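Local coordinates for protein malonyl-CoA decarboxylase (Rhodopseudomonas palustris, PDB 4KSA) that probably catalyses the decarboxylation of malonyl-CoA to acetyl-CoA and carbon dioxide, at residues Arg214-Gly218 with Glu291-Leu296; Ser240-Ile244 with Thr301-Leu305; Ile285-Glu290 with Leu415-Gly419; Val308-Trp314 with Leu360-Phe365. All blocks are in the same frame, centred on the assembly; numbering follows the deposited sequence.

Contact 1 (Arg214-Gly218 with Glu291-Leu296); sequences RRCYG and EIKREL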
loop_
_atom_site.group_PDB
_atom_site.type_symbol
_atom_site.label_atom_id
_atom_site.label_comp_id
_atom_site.label_asym_id
_atom_site.label_seq_id
_atom_site.Cartn_x
_atom_site.Cartn_y
_atom_site.Cartn_z
ATOM N N ARG A 214 -12.517 20.352 -13.801
ATOM C CA ARG A 214 -13.320 19.140 -13.976
ATOM C C ARG A 214 -12.751 18.051 -13.063
ATOM O O ARG A 214 -11.543 17.952 -12.902
ATOM C CB ARG A 214 -13.282 18.675 -15.432
ATOM C CG ARG A 214 -14.012 19.588 -16.398
ATOM C CD ARG A 214 -15.526 19.398 -16.327
ATOM N NE ARG A 214 -16.252 20.487 -16.984
ATOM C CZ ARG A 214 -16.404 21.702 -16.462
ATOM N NH1 ARG A 214 -17.072 22.634 -17.122
ATOM N NH2 ARG A 214 -15.901 21.985 -15.268
ATOM N N ARG A 215 -13.632 17.254 -12.459
ATOM C CA ARG A 215 -13.237 16.173 -11.557
ATOM C C ARG A 215 -14.311 15.109 -11.500
ATOM O O ARG A 215 -15.446 15.418 -11.165
ATOM C CB ARG A 215 -13.062 16.688 -10.129
ATOM C CG ARG A 215 -11.950 17.659 -9.937
ATOM C CD ARG A 215 -10.859 17.064 -9.079
ATOM N NE ARG A 215 -9.955 18.099 -8.586
ATOM C CZ ARG A 215 -9.365 19.006 -9.363
ATOM N NH1 ARG A 215 -9.582 19.006 -10.675
ATOM N NH2 ARG A 215 -8.564 19.923 -8.826
ATOM N N CYS A 216 -13.980 13.862 -11.813
ATOM C CA CYS A 216 -14.982 12.801 -11.705
ATOM C C CYS A 216 -14.523 11.755 -10.717
ATOM O O CYS A 216 -13.328 11.502 -10.557
ATOM C CB CYS A 216 -15.274 12.158 -13.050
ATOM S SG CYS A 216 -13.850 12.085 -14.073
ATOM N N TYR A 217 -15.488 11.162 -10.039
ATOM C CA TYR A 217 -15.208 10.168 -9.035
ATOM C C TYR A 217 -15.855 8.834 -9.364
ATOM O O TYR A 217 -16.717 8.731 -10.253
ATOM C CB TYR A 217 -15.694 10.689 -7.696
ATOM C CG TYR A 217 -15.009 11.979 -7.327
ATOM C CD1 TYR A 217 -13.776 11.969 -6.673
ATOM C CD2 TYR A 217 -15.537 13.215 -7.713
ATOM C CE1 TYR A 217 -13.084 13.148 -6.418
ATOM C CE2 TYR A 217 -14.843 14.406 -7.461
ATOM C CZ TYR A 217 -13.615 14.361 -6.817
ATOM O OH TYR A 217 -12.891 15.511 -6.592
ATOM N N GLY A 218 -15.411 7.802 -8.656
ATOM C CA GLY A 218 -15.957 6.486 -8.876
ATOM C C GLY A 218 -16.143 5.771 -7.564
ATOM O O GLY A 218 -15.422 6.031 -6.601
ATOM N N GLU A 291 -15.003 14.815 0.220
ATOM C CA GLU A 291 -13.735 14.627 -0.475
ATOM C C GLU A 291 -13.273 15.914 -1.146
ATOM O O GLU A 291 -12.155 16.367 -0.922
ATOM C CB GLU A 291 -13.839 13.512 -1.517
ATOM C CG GLU A 291 -12.738 13.555 -2.590
ATOM C CD GLU A 291 -11.319 13.370 -2.038
ATOM O OE1 GLU A 291 -10.351 13.689 -2.776
ATOM O OE2 GLU A 291 -11.170 12.897 -0.883
ATOM N N ILE A 292 -14.131 16.499 -1.972
ATOM C CA ILE A 292 -13.786 17.736 -2.660
ATOM C C ILE A 292 -13.374 18.795 -1.637
ATOM O O ILE A 292 -12.358 19.469 -1.805
ATOM C CB ILE A 292 -14.983 18.262 -3.511
ATOM C CG1 ILE A 292 -15.318 17.248 -4.603
ATOM C CG2 ILE A 292 -14.640 19.589 -4.155
ATOM C CD1 ILE A 292 -16.539 17.591 -5.436
ATOM N N LYS A 293 -14.144 18.918 -0.563
ATOM C CA LYS A 293 -13.852 19.915 0.449
ATOM C C LYS A 293 -12.454 19.790 1.039
ATOM O O LYS A 293 -11.751 20.790 1.201
ATOM C CB LYS A 293 -14.887 19.855 1.573
ATOM C CG LYS A 293 -14.744 20.976 2.590
ATOM C CD LYS A 293 -15.752 20.838 3.722
ATOM C CE LYS A 293 -15.573 19.516 4.459
ATOM N NZ LYS A 293 -16.293 19.504 5.767
ATOM N N ARG A 294 -12.032 18.574 1.359
ATOM C CA ARG A 294 -10.711 18.422 1.948
ATOM C C ARG A 294 -9.595 18.678 0.939
ATOM O O ARG A 294 -8.500 19.095 1.312
ATOM C CB ARG A 294 -10.552 17.045 2.587
ATOM C CG ARG A 294 -10.171 15.955 1.635
ATOM C CD ARG A 294 -9.476 14.831 2.383
ATOM N NE ARG A 294 -9.144 13.729 1.489
ATOM C CZ ARG A 294 -8.394 13.850 0.396
ATOM N NH1 ARG A 294 -7.889 15.034 0.057
ATOM N NH2 ARG A 294 -8.155 12.783 -0.364
ATOM N N GLU A 295 -9.857 18.429 -0.336
ATOM C CA GLU A 295 -8.835 18.696 -1.336
ATOM C C GLU A 295 -8.811 20.196 -1.658
ATOM O O GLU A 295 -7.738 20.799 -1.739
ATOM C CB GLU A 295 -9.081 17.920 -2.633
ATOM C CG GLU A 295 -8.151 18.381 -3.753
ATOM C CD GLU A 295 -8.687 18.129 -5.149
ATOM O OE1 GLU A 295 -8.109 18.688 -6.109
ATOM O OE2 GLU A 295 -9.674 17.371 -5.296
ATOM N N LEU A 296 -9.995 20.786 -1.851
ATOM C CA LEU A 296 -10.124 22.213 -2.178
ATOM C C LEU A 296 -11.061 22.921 -1.202
ATOM O O LEU A 296 -12.236 23.130 -1.505
ATOM C CB LEU A 296 -10.681 22.393 -3.593
ATOM C CG LEU A 296 -10.027 21.675 -4.775
ATOM C CD1 LEU A 296 -10.865 21.901 -6.025
ATOM C CD2 LEU A 296 -8.616 22.178 -4.978
#
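Strand 214-218 packs against helix 291-295 with the two axes 11.8 Å apart at closest approach. Their N-to-C directions differ by 132°, so the helix crosses the strand obliquely, nearer antiparallel than parallel. The CA atoms of Arg215 and Ile292 are 9.0 Å apart, and those of Tyr217 and Glu291 9.8 Å. Arg215 and Tyr217 point toward the helix, while Arg214 and Cys216 turn to the opposite face of the sheet, where helix 202-209 lies. The contact is thus helix-on-sheet packing in the C-terminal domain, whose strand order matches the GNAT acetyltransferase fold. Arg215 makes a salt bridge with Glu295. Arg215 NE and NH2 donate to Glu295 OE1 at 3.1 and 3.0 Å, and Arg215 NE also reaches Glu295 OE2 weakly at 3.4 Å. Arg215 NH1 donates a hydrogen bond to Arg214 O at 3.1 Å. Tyr217 packs against the helix, with its OH 3.6 Å from Ile292 CG1 and its CE1 3.9 Å from Glu291 CG.

Contact 2 (Ser240-Ile244 with Thr301-Leu305); sequences SPAAI and TFVTL
Segment 240-244, an irregular loop, runs beside extended strand 301-304 and Leu305, the end-to-end directions 22° apart. Pro241 (C-gamma endo) is extended (phi -52°, psi 168°), Ala242 is at -127°/-5° and Ala243 is extended again (-143°/139°). Ser240 CA lies 6.5 Å from Val303 CA, and Ala242 CA 6.9 Å from Leu305 CA. No hydrogen bond joins the segments; the strand's side chains meet side chains and backbone of the loop. Thr301, Val303 and Leu305 point toward the loop; Phe302 and Thr304 point away. Leu305 is the main plug, with chi1 -150° and chi2 -154°. Leu305 CD1 meets Ile244 CG2 at 3.4 Å, Ala243 C at 3.6 Å and Pro241 CG at 4.3 Å. Ile244 has chi1 27°, between wells, and chi2 p. Ser240 (m) sets its CB 3.6 Å from Val303 CG1 (chi1 p). This is a loop draped over one face of a GNAT-like sheet. Asn413 ND2 of strand 411-416 hydrogen-bonds to both Pro241 O and Thr304 O, and Phe302 packs on helix 284-295 across the sheet.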
loop_
_atom_site.group_PDB
_atom_site.type_symbol
_atom_site.label_atom_id
_atom_site.label_comp_id
_atom_site.label_asym_id
_atom_site.label_seq_id
_atom_site.Cartn_x
_atom_site.Cartn_y
_atom_site.Cartn_z
ATOM N N SER A 240 -23.548 28.646 -9.134
ATOM C CA SER A 240 -24.415 27.491 -9.353
ATOM C C SER A 240 -25.249 27.674 -10.636
ATOM O O SER A 240 -26.336 28.233 -10.588
ATOM C CB SER A 240 -25.354 27.344 -8.158
ATOM O OG SER A 240 -24.647 27.529 -6.943
ATOM N N PRO A 241 -24.775 27.165 -11.789
ATOM C CA PRO A 241 -25.500 27.304 -13.063
ATOM C C PRO A 241 -26.966 26.887 -13.166
ATOM O O PRO A 241 -27.537 26.234 -12.288
ATOM C CB PRO A 241 -24.624 26.530 -14.047
ATOM C CG PRO A 241 -24.043 25.463 -13.190
ATOM C CD PRO A 241 -23.647 26.230 -11.947
ATOM N N ALA A 242 -27.566 27.281 -14.278
ATOM C CA ALA A 242 -28.955 26.971 -14.526
ATOM C C ALA A 242 -29.089 26.301 -15.889
ATOM O O ALA A 242 -30.173 25.864 -16.267
ATOM C CB ALA A 242 -29.787 28.244 -14.464
ATOM N N ALA A 243 -27.986 26.213 -16.625
ATOM C CA ALA A 243 -28.006 25.574 -17.935
ATOM C C ALA A 243 -26.705 24.804 -18.169
ATOM O O ALA A 243 -25.629 25.285 -17.817
ATOM C CB ALA A 243 -28.213 26.617 -19.028
ATOM N N ILE A 244 -26.813 23.611 -18.756
ATOM C CA ILE A 244 -25.643 22.773 -19.014
ATOM C C ILE A 244 -24.788 23.207 -20.190
ATOM O O ILE A 244 -23.561 23.142 -20.121
ATOM C CB ILE A 244 -26.021 21.271 -19.245
ATOM C CG1 ILE A 244 -27.440 21.158 -19.805
ATOM C CG2 ILE A 244 -25.839 20.472 -17.963
ATOM C CD1 ILE A 244 -27.586 21.634 -21.229
ATOM N N THR A 301 -20.027 26.116 -1.707
ATOM C CA THR A 301 -21.333 25.641 -2.154
ATOM C C THR A 301 -21.296 24.336 -2.957
ATOM O O THR A 301 -20.521 24.187 -3.916
ATOM C CB THR A 301 -22.062 26.722 -2.992
ATOM O OG1 THR A 301 -21.342 26.947 -4.212
ATOM C CG2 THR A 301 -22.159 28.036 -2.201
ATOM N N PHE A 302 -22.147 23.398 -2.546
ATOM C CA PHE A 302 -22.246 22.107 -3.209
ATOM C C PHE A 302 -23.641 21.933 -3.794
ATOM O O PHE A 302 -24.614 21.660 -3.085
ATOM C CB PHE A 302 -21.884 21.006 -2.218
ATOM C CG PHE A 302 -20.477 21.114 -1.719
ATOM C CD1 PHE A 302 -20.203 21.688 -0.481
ATOM C CD2 PHE A 302 -19.412 20.709 -2.522
ATOM C CE1 PHE A 302 -18.888 21.863 -0.049
ATOM C CE2 PHE A 302 -18.090 20.881 -2.098
ATOM C CZ PHE A 302 -17.830 21.461 -0.858
ATOM N N VAL A 303 -23.712 22.094 -5.110
ATOM C CA VAL A 303 -24.975 22.044 -5.835
ATOM C C VAL A 303 -24.918 21.184 -7.093
ATOM O O VAL A 303 -23.848 20.979 -7.656
ATOM C CB VAL A 303 -25.360 23.468 -6.280
ATOM C CG1 VAL A 303 -24.412 23.936 -7.401
ATOM C CG2 VAL A 303 -26.792 23.496 -6.743
ATOM N N THR A 304 -26.067 20.706 -7.558
ATOM C CA THR A 304 -26.087 19.899 -8.780
ATOM C C THR A 304 -26.774 20.657 -9.912
ATOM O O THR A 304 -27.236 21.772 -9.726
ATOM C CB THR A 304 -26.853 18.577 -8.586
ATOM O OG1 THR A 304 -28.260 18.841 -8.581
ATOM C CG2 THR A 304 -26.474 17.931 -7.267
ATOM N N LEU A 305 -26.808 20.050 -11.088
ATOM C CA LEU A 305 -27.490 20.612 -12.252
ATOM C C LEU A 305 -28.093 19.367 -12.882
ATOM O O LEU A 305 -27.640 18.870 -13.917
ATOM C CB LEU A 305 -26.531 21.281 -13.239
ATOM C CG LEU A 305 -27.133 22.453 -14.032
ATOM C CD1 LEU A 305 -26.394 22.618 -15.347
ATOM C CD2 LEU A 305 -28.606 22.210 -14.316
#

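Contact 3 (Ile285-Glu290 with Leu415-Gly419); sequences IKQVVE and LYALG
Segment 285-290 is regular helix. Segment 415-419 is extended from Leu415 through Ala417 and bends at Leu418 (phi -61°, psi 35°). Lys286 CA and Leu418 CA are nearest, 7.1 Å apart. Tyr416 (chi1 m, chi2 95°) and Leu418 point toward the helix, and Ala417 between them points away. No hydrogen bond crosses, so shape decides the fit. Ile285 (m, m) is the first bump. Ile285 CG2 sits over one face of the Tyr416 ring, 3.4 Å from the centroid and 10° off the normal, a CH-pi contact. Leu418 is the second bump, with chi1 t and chi2 43°. It fills the hollow between Lys286, Val289 and Glu290: Leu418 CD1 lies 3.3 Å from Lys286 CE and 3.7 Å from Glu290 CG, and Leu418 CD2 3.8 Å from Val289 CG1. Val289 (t) fits between Tyr416 and Leu418, Val289 CG2 lying 4.5 Å from Tyr416 CB. This is characteristic of the helix of a beta-alpha-beta crossover packed on its sheet, here joining parallel strands 262-270 and 301-304. Ile285 and Val289 also touch Phe265 of strand 262-270, Val289 and Tyr416 meet Phe302, Tyr416 OH is hydrogen-bonded to His383 ND1, and Lys286 and Tyr416 border helix 421-431.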
loop_
_atom_site.group_PDB
_atom_site.type_symbol
_atom_site.label_atom_id
_atom_site.label_comp_id
_atom_site.label_asym_id
_atom_site.label_seq_id
_atom_site.Cartn_x
_atom_site.Cartn_y
_atom_site.Cartn_z
ATOM N N ILE A 285 -23.307 10.977 -2.123
ATOM C CA ILE A 285 -22.868 12.326 -2.450
ATOM C C ILE A 285 -22.162 12.974 -1.248
ATOM O O ILE A 285 -21.251 13.794 -1.396
ATOM C CB ILE A 285 -24.066 13.168 -2.917
ATOM C CG1 ILE A 285 -24.712 12.485 -4.131
ATOM C CG2 ILE A 285 -23.615 14.593 -3.270
ATOM C CD1 ILE A 285 -23.842 12.480 -5.361
ATOM N N LYS A 286 -22.574 12.576 -0.056
ATOM C CA LYS A 286 -21.962 13.081 1.159
ATOM C C LYS A 286 -20.452 12.846 1.048
ATOM O O LYS A 286 -19.641 13.765 1.196
ATOM C CB LYS A 286 -22.514 12.320 2.355
ATOM C CG LYS A 286 -22.717 13.147 3.583
ATOM C CD LYS A 286 -21.429 13.444 4.294
ATOM C CE LYS A 286 -21.753 13.938 5.688
ATOM N NZ LYS A 286 -22.690 12.999 6.372
ATOM N N GLN A 287 -20.080 11.608 0.755
ATOM C CA GLN A 287 -18.681 11.269 0.630
ATOM C C GLN A 287 -17.964 12.065 -0.453
ATOM O O GLN A 287 -16.856 12.545 -0.238
ATOM C CB GLN A 287 -18.550 9.779 0.375
ATOM C CG GLN A 287 -19.275 8.952 1.412
ATOM C CD GLN A 287 -19.105 7.478 1.168
ATOM O OE1 GLN A 287 -17.997 6.946 1.262
ATOM N NE2 GLN A 287 -20.200 6.805 0.836
ATOM N N VAL A 288 -18.586 12.209 -1.617
ATOM C CA VAL A 288 -17.967 12.961 -2.700
ATOM C C VAL A 288 -17.779 14.420 -2.307
ATOM O O VAL A 288 -16.812 15.057 -2.722
ATOM C CB VAL A 288 -18.810 12.899 -3.995
ATOM C CG1 VAL A 288 -18.163 13.734 -5.097
ATOM C CG2 VAL A 288 -18.953 11.454 -4.442
ATOM N N VAL A 289 -18.691 14.959 -1.500
ATOM C CA VAL A 289 -18.567 16.358 -1.091
ATOM C C VAL A 289 -17.452 16.521 -0.074
ATOM O O VAL A 289 -16.603 17.405 -0.218
ATOM C CB VAL A 289 -19.890 16.927 -0.494
ATOM C CG1 VAL A 289 -19.590 18.165 0.329
ATOM C CG2 VAL A 289 -20.855 17.301 -1.615
ATOM N N GLU A 290 -17.453 15.665 0.948
ATOM C CA GLU A 290 -16.424 15.721 1.981
ATOM C C GLU A 290 -15.061 15.560 1.320
ATOM O O GLU A 290 -14.073 16.130 1.786
ATOM C CB GLU A 290 -16.657 14.634 3.037
ATOM C CG GLU A 290 -18.025 14.782 3.711
ATOM C CD GLU A 290 -18.281 13.819 4.878
ATOM O OE1 GLU A 290 -18.228 12.581 4.678
ATOM O OE2 GLU A 290 -18.554 14.312 5.999
ATOM N N LEU A 415 -29.460 21.247 -3.687
ATOM C CA LEU A 415 -28.438 21.894 -2.882
ATOM C C LEU A 415 -27.955 20.970 -1.778
ATOM O O LEU A 415 -28.739 20.516 -0.934
ATOM C CB LEU A 415 -29.010 23.204 -2.307
ATOM C CG LEU A 415 -28.140 24.263 -1.617
ATOM C CD1 LEU A 415 -27.755 23.787 -0.225
ATOM C CD2 LEU A 415 -26.924 24.573 -2.474
ATOM N N TYR A 416 -26.659 20.673 -1.810
ATOM C CA TYR A 416 -26.067 19.807 -0.801
ATOM C C TYR A 416 -25.346 20.675 0.203
ATOM O O TYR A 416 -24.405 21.398 -0.135
ATOM C CB TYR A 416 -25.079 18.805 -1.421
ATOM C CG TYR A 416 -25.727 17.609 -2.086
ATOM C CD1 TYR A 416 -25.985 17.602 -3.457
ATOM C CD2 TYR A 416 -26.107 16.485 -1.341
ATOM C CE1 TYR A 416 -26.609 16.506 -4.075
ATOM C CE2 TYR A 416 -26.736 15.382 -1.952
ATOM C CZ TYR A 416 -26.983 15.410 -3.319
ATOM O OH TYR A 416 -27.627 14.371 -3.932
ATOM N N ALA A 417 -25.821 20.619 1.438
ATOM C CA ALA A 417 -25.236 21.388 2.523
ATOM C C ALA A 417 -24.713 20.379 3.517
ATOM O O ALA A 417 -25.489 19.722 4.220
ATOM C CB ALA A 417 -26.284 22.267 3.177
ATOM N N LEU A 418 -23.393 20.262 3.557
ATOM C CA LEU A 418 -22.710 19.322 4.427
ATOM C C LEU A 418 -22.980 19.554 5.913
ATOM O O LEU A 418 -22.102 19.343 6.748
ATOM C CB LEU A 418 -21.212 19.389 4.128
ATOM C CG LEU A 418 -20.262 18.397 4.788
ATOM C CD1 LEU A 418 -20.841 16.994 4.761
ATOM C CD2 LEU A 418 -18.930 18.460 4.049
ATOM N N GLY A 419 -24.198 19.988 6.230
ATOM C CA GLY A 419 -24.594 20.231 7.604
ATOM C C GLY A 419 -26.019 19.761 7.848
ATOM O O GLY A 419 -26.446 19.561 8.993
#

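Contact 4 (Val308-Trp314 with Leu360-Phe365); sequences VPGFAKW and LAAAYF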
loop_
_atom_site.group_PDB
_atom_site.type_symbol
_atom_site.label_atom_id
_atom_site.label_comp_id
_atom_site.label_asym_id
_atom_site.label_seq_id
_atom_site.Cartn_x
_atom_site.Cartn_y
_atom_site.Cartn_z
ATOM N N VAL A 308 -34.671 16.135 -15.257
ATOM C CA VAL A 308 -35.936 15.779 -14.632
ATOM C C VAL A 308 -36.623 14.821 -15.572
ATOM O O VAL A 308 -37.681 15.120 -16.115
ATOM C CB VAL A 308 -36.842 17.010 -14.419
ATOM C CG1 VAL A 308 -38.061 16.620 -13.590
ATOM C CG2 VAL A 308 -36.050 18.133 -13.759
ATOM N N PRO A 309 -36.018 13.641 -15.782
ATOM C CA PRO A 309 -36.615 12.656 -16.682
ATOM C C PRO A 309 -37.969 12.270 -16.119
ATOM O O PRO A 309 -38.130 12.138 -14.909
ATOM C CB PRO A 309 -35.602 11.515 -16.645
ATOM C CG PRO A 309 -35.142 11.546 -15.221
ATOM C CD PRO A 309 -34.932 13.030 -14.984
ATOM N N GLY A 310 -38.961 12.125 -16.975
ATOM C CA GLY A 310 -40.254 11.753 -16.444
ATOM C C GLY A 310 -41.164 12.916 -16.118
ATOM O O GLY A 310 -42.295 12.689 -15.685
ATOM N N PHE A 311 -40.682 14.150 -16.289
ATOM C CA PHE A 311 -41.535 15.321 -16.048
ATOM C C PHE A 311 -42.452 15.405 -17.256
ATOM O O PHE A 311 -43.663 15.558 -17.112
ATOM C CB PHE A 311 -40.732 16.620 -15.943
ATOM C CG PHE A 311 -41.595 17.868 -15.877
ATOM C CD1 PHE A 311 -42.487 18.065 -14.832
ATOM C CD2 PHE A 311 -41.516 18.843 -16.876
ATOM C CE1 PHE A 311 -43.296 19.217 -14.780
ATOM C CE2 PHE A 311 -42.316 19.993 -16.831
ATOM C CZ PHE A 311 -43.205 20.178 -15.784
ATOM N N ALA A 312 -41.862 15.285 -18.443
ATOM C CA ALA A 312 -42.632 15.334 -19.678
ATOM C C ALA A 312 -43.741 14.284 -19.666
ATOM O O ALA A 312 -44.907 14.579 -19.960
ATOM C CB ALA A 312 -41.719 15.109 -20.871
ATOM N N LYS A 313 -43.371 13.056 -19.321
ATOM C CA LYS A 313 -44.329 11.965 -19.283
ATOM C C LYS A 313 -45.459 12.296 -18.322
ATOM O O LYS A 313 -46.635 12.079 -18.622
ATOM C CB LYS A 313 -43.642 10.662 -18.848
ATOM C CG LYS A 313 -42.355 10.321 -19.614
ATOM C CD LYS A 313 -42.035 8.821 -19.508
ATOM C CE LYS A 313 -40.637 8.461 -20.038
ATOM N NZ LYS A 313 -39.540 8.712 -19.037
ATOM N N TRP A 314 -45.095 12.826 -17.164
ATOM C CA TRP A 314 -46.079 13.179 -16.155
ATOM C C TRP A 314 -47.024 14.268 -16.642
ATOM O O TRP A 314 -48.231 14.164 -16.455
ATOM C CB TRP A 314 -45.385 13.659 -14.884
ATOM C CG TRP A 314 -46.337 14.128 -13.830
ATOM C CD1 TRP A 314 -47.050 13.355 -12.968
ATOM C CD2 TRP A 314 -46.680 15.488 -13.527
ATOM N NE1 TRP A 314 -47.822 14.143 -12.145
ATOM C CE2 TRP A 314 -47.618 15.456 -12.469
ATOM C CE3 TRP A 314 -46.300 16.731 -14.061
ATOM C CZ2 TRP A 314 -48.164 16.619 -11.916
ATOM C CZ3 TRP A 314 -46.845 17.886 -13.511
ATOM C CH2 TRP A 314 -47.776 17.819 -12.452
ATOM N N LEU A 360 -46.120 23.953 -12.478
ATOM C CA LEU A 360 -46.575 22.578 -12.608
ATOM C C LEU A 360 -45.447 21.684 -12.095
ATOM O O LEU A 360 -45.684 20.687 -11.396
ATOM C CB LEU A 360 -46.876 22.254 -14.068
ATOM C CG LEU A 360 -48.190 22.813 -14.600
ATOM C CD1 LEU A 360 -48.298 22.561 -16.094
ATOM C CD2 LEU A 360 -49.334 22.152 -13.846
ATOM N N ALA A 361 -44.216 22.061 -12.435
ATOM C CA ALA A 361 -43.050 21.310 -12.005
ATOM C C ALA A 361 -43.041 21.202 -10.484
ATOM O O ALA A 361 -42.762 20.141 -9.934
ATOM C CB ALA A 361 -41.792 21.984 -12.489
ATOM N N ALA A 362 -43.361 22.297 -9.805
ATOM C CA ALA A 362 -43.383 22.304 -8.347
ATOM C C ALA A 362 -44.361 21.274 -7.765
ATOM O O ALA A 362 -44.047 20.595 -6.792
ATOM C CB ALA A 362 -43.725 23.694 -7.845
ATOM N N ALA A 363 -45.548 21.156 -8.347
ATOM C CA ALA A 363 -46.512 20.188 -7.842
ATOM C C ALA A 363 -45.954 18.804 -8.155
ATOM O O ALA A 363 -46.110 17.869 -7.372
ATOM C CB ALA A 363 -47.863 20.377 -8.508
ATOM N N TYR A 364 -45.303 18.683 -9.309
ATOM C CA TYR A 364 -44.689 17.424 -9.709
ATOM C C TYR A 364 -43.718 16.998 -8.593
ATOM O O TYR A 364 -43.911 15.992 -7.911
ATOM C CB TYR A 364 -43.929 17.627 -11.023
ATOM C CG TYR A 364 -43.089 16.453 -11.451
ATOM C CD1 TYR A 364 -43.663 15.206 -11.671
ATOM C CD2 TYR A 364 -41.721 16.595 -11.664
ATOM C CE1 TYR A 364 -42.898 14.121 -12.098
ATOM C CE2 TYR A 364 -40.942 15.515 -12.095
ATOM C CZ TYR A 364 -41.540 14.282 -12.312
ATOM O OH TYR A 364 -40.790 13.224 -12.765
ATOM N N PHE A 365 -42.684 17.800 -8.405
ATOM C CA PHE A 365 -41.688 17.535 -7.397
ATOM C C PHE A 365 -42.226 17.417 -5.986
ATOM O O PHE A 365 -41.905 16.462 -5.281
ATOM C CB PHE A 365 -40.627 18.626 -7.436
ATOM C CG PHE A 365 -39.674 18.496 -8.580
ATOM C CD1 PHE A 365 -39.342 19.601 -9.352
ATOM C CD2 PHE A 365 -39.057 17.278 -8.850
ATOM C CE1 PHE A 365 -38.405 19.498 -10.373
ATOM C CE2 PHE A 365 -38.120 17.164 -9.867
ATOM C CZ PHE A 365 -37.790 18.274 -10.630
#
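An aromatic cluster of Phe311, Trp314 and Tyr364 joins the start of helix 311-320 to helix 347-367. The chain enters it through a type II beta turn from Val308 to Phe311, closed by Phe311 N to Val308 O at 3.2 Å. Gly310 is the third residue of that turn and also the helix N-cap. Its phi of 92° would jam a CB against the preceding carbonyl. The CA atoms of Phe311 and Ala361 are 7.4 Å apart. Tyr364 (chi1 t) reaches across to the turn, and its OH lies 3.3 Å from Gly310 O and makes a weak hydrogen bond to Asp377. The edge of Phe311 meets the face of Tyr364 in an offset edge-to-face pair, with centroids 5.4 Å apart and planes at 60°. Within the GNAT-like domain this is a helix-helix contact packed against the sheet: Phe365 touches strands 389-394 and 411-416, Ala361 touches Leu393, and Val308 and Phe311 touch helix 401-407. Trp314, one helical turn after Phe311, lies obliquely to Tyr364, its five-membered ring centroid 5.0 Å from that of Tyr364. Tyr364 CB makes a CH-pi contact 4.0 Å from the centroid of the Trp314 six-membered ring. Phe311 CE1 packs 3.5 Å from Ala361 CA. Val308 CG1 wedges 3.4 Å from both Tyr364 CE2 and Phe365 CZ.

Overall arrangement
From the N terminus, strand 214-220 opens contact 1, the loop at 240-244 opens contact 2, and helix 284-295 opens contact 3. The same helix then closes contact 1, and strand 301-304 closes contact 2. Contact 4 opens at 308 and closes at 360-365, inside the long loop that contact 3 closes at 415-419. Contacts 1, 2 and 3 all cross one another; contacts 1 and 2 both close before contact 4 opens. Contacts 1 and 3 share helix 284-295 and fasten it to the sheet, while contact 2 holds a loop to the sheet's other face. Contact 4 ties two helices together, its centre about 31 Å from that of contact 1.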